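Local coordinates for protein ribokinase (Cryptococcus neoformans var. grubii serotype A, PDB 6CW5) that probably catalyses the magnesium-dependent phosphorylation of D-ribose at O-5 by ATP, giving D-ribose 5-phosphate and ADP, at residues C15-S20 with V66-A71. Residues are numbered along the deposited sequence; the frame is centred on the assembly and turned at random. Where two conformers were deposited one is given.
Sequences CLVRGS and VELDGA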
loop_
_atom_site.group_PDB
_atom_site.type_symbol
_atom_site.label_atom_id
_atom_site.label_comp_id
_atom_site.label_asym_id
_atom_site.label_seq_id
_atom_site.Cartn_x
_atom_site.Cartn_y
_atom_site.Cartn_z
ATOM N N CYS A 15 1.538 21.187 3.794
ATOM C CA CYS A 15 2.179 19.897 3.994
ATOM C C CYS A 15 1.151 18.838 4.346
ATOM O O CYS A 15 0.308 19.048 5.219
ATOM C CB CYS A 15 3.216 19.975 5.110
ATOM S SG CYS A 15 4.094 18.427 5.369
ATOM N N LEU A 16 1.244 17.688 3.699
ATOM C CA LEU A 16 0.493 16.521 4.132
ATOM C C LEU A 16 1.459 15.587 4.839
ATOM O O LEU A 16 2.527 15.265 4.285
ATOM C CB LEU A 16 -0.149 15.800 2.950
ATOM C CG LEU A 16 -0.882 14.497 3.278
ATOM C CD1 LEU A 16 -2.119 14.719 4.154
ATOM C CD2 LEU A 16 -1.266 13.869 1.942
ATOM N N VAL A 17 1.125 15.216 6.067
ATOM C CA VAL A 17 1.842 14.167 6.799
ATOM C C VAL A 17 1.022 12.898 6.678
ATOM O O VAL A 17 -0.102 12.822 7.183
ATOM C CB VAL A 17 2.067 14.533 8.275
ATOM C CG1 VAL A 17 2.888 13.431 8.990
ATOM C CG2 VAL A 17 2.749 15.908 8.395
ATOM N N ARG A 18 1.568 11.890 6.007
ATOM C CA ARG A 18 0.920 10.589 5.953
ATOM C C ARG A 18 1.694 9.725 6.938
ATOM O O ARG A 18 2.849 9.361 6.679
ATOM C CB ARG A 18 0.943 10.007 4.545
ATOM C CG ARG A 18 0.476 8.554 4.447
ATOM C CD ARG A 18 -0.989 8.335 4.836
ATOM N NE ARG A 18 -1.287 6.898 4.817
ATOM C CZ ARG A 18 -1.507 6.170 5.910
ATOM N NH1 ARG A 18 -1.570 6.753 7.107
ATOM N NH2 ARG A 18 -1.703 4.859 5.798
ATOM N N GLY A 19 1.101 9.447 8.095
ATOM C CA GLY A 19 1.909 8.784 9.107
ATOM C C GLY A 19 1.114 8.424 10.339
ATOM O O GLY A 19 -0.112 8.410 10.338
ATOM N N SER A 20 1.845 8.134 11.392
ATOM C CA SER A 20 1.307 7.443 12.558
ATOM C C SER A 20 0.907 8.404 13.664
ATOM O O SER A 20 1.437 9.512 13.779
ATOM C CB SER A 20 2.386 6.494 13.090
ATOM O OG SER A 20 3.562 7.246 13.377
ATOM N N VAL A 66 -0.510 22.410 7.850
ATOM C CA VAL A 66 -0.227 20.984 7.780
ATOM C C VAL A 66 -1.500 20.216 8.076
ATOM O O VAL A 66 -2.360 20.666 8.848
ATOM C CB VAL A 66 0.916 20.590 8.752
ATOM C CG1 VAL A 66 0.563 20.995 10.209
ATOM C CG2 VAL A 66 1.235 19.125 8.624
ATOM N N GLU A 67 -1.640 19.081 7.407
ATOM C CA GLU A 67 -2.743 18.136 7.586
ATOM C C GLU A 67 -2.160 16.759 7.861
ATOM O O GLU A 67 -1.151 16.397 7.261
ATOM C CB GLU A 67 -3.626 18.032 6.333
ATOM C CG GLU A 67 -4.310 19.314 5.898
ATOM C CD GLU A 67 -5.706 19.472 6.462
ATOM O OE1 GLU A 67 -6.348 18.463 6.849
ATOM O OE2 GLU A 67 -6.161 20.631 6.516
ATOM N N LEU A 68 -2.802 15.982 8.736
ATOM C CA LEU A 68 -2.355 14.626 9.056
ATOM C C LEU A 68 -3.350 13.605 8.509
ATOM O O LEU A 68 -4.572 13.763 8.678
ATOM C CB LEU A 68 -2.184 14.456 10.571
ATOM C CG LEU A 68 -1.772 13.053 11.037
ATOM C CD1 LEU A 68 -0.386 12.678 10.508
ATOM C CD2 LEU A 68 -1.810 12.967 12.582
ATOM N N ASP A 69 -2.835 12.608 7.777
ATOM C CA ASP A 69 -3.647 11.549 7.179
ATOM C C ASP A 69 -3.249 10.239 7.867
ATOM O O ASP A 69 -2.097 9.818 7.782
ATOM C CB ASP A 69 -3.398 11.504 5.661
ATOM C CG ASP A 69 -4.197 10.434 4.944
ATOM O OD1 ASP A 69 -4.600 9.433 5.558
ATOM O OD2 ASP A 69 -4.358 10.566 3.728
ATOM N N GLY A 70 -4.194 9.596 8.549
ATOM C CA GLY A 70 -3.859 8.380 9.278
ATOM C C GLY A 70 -5.072 7.912 10.057
ATOM O O GLY A 70 -6.199 8.211 9.663
ATOM N N ALA A 71 -4.870 7.190 11.158
ATOM C CA ALA A 71 -6.026 6.661 11.867
ATOM C C ALA A 71 -5.700 6.475 13.342
ATOM O O ALA A 71 -4.568 6.146 13.712
ATOM C CB ALA A 71 -6.480 5.328 11.272
HETATM O O HOH W 1 -1.989 6.771 11.564
#
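V17 hydrogen-bonds E67 and D69 in turn: its N donates to E67 O at 2.8 Å, and its O accepts from D69 N. With E67 N to C15 O before them and G19 N to D69 O (3.2 Å) after, they make a parallel ladder in the central sheet of this PfkB-family kinase; between the strands the chain runs out through strands 22-29 and 43-49 of the smaller sheet and returns through helix 51-61.

R18 adds a side-chain bond. The bend at chi2 (64°) lays CD 3.5 Å from D69 O. NH1 donates to that oxygen at 3.2 Å from above the carbonyl plane, giving it two donors. The two side chains form no salt bridge: D69 OD1 lies 4.2 Å from R18 NE, well off the guanidinium plane. OD1 is instead salt-bridged to K94, while OD2 hydrogen-bonds Y155 and R18 NH2 hydrogen-bonds S151.

Toward helix 51-61, V17 CG2 meets V66 CG2 at 3.6 Å and V17 CG1 meets L68 CD1; on the other face L16 CD1 lies 3.8 Å from D69 CB.

Past the ladder, one water joins G19 O to A71 N. D69 O's two donors thus tie down the strand end before S20, whose OG hydrogen-bonds E146 OE1 and G52 N, both predicted substrate-binding residues.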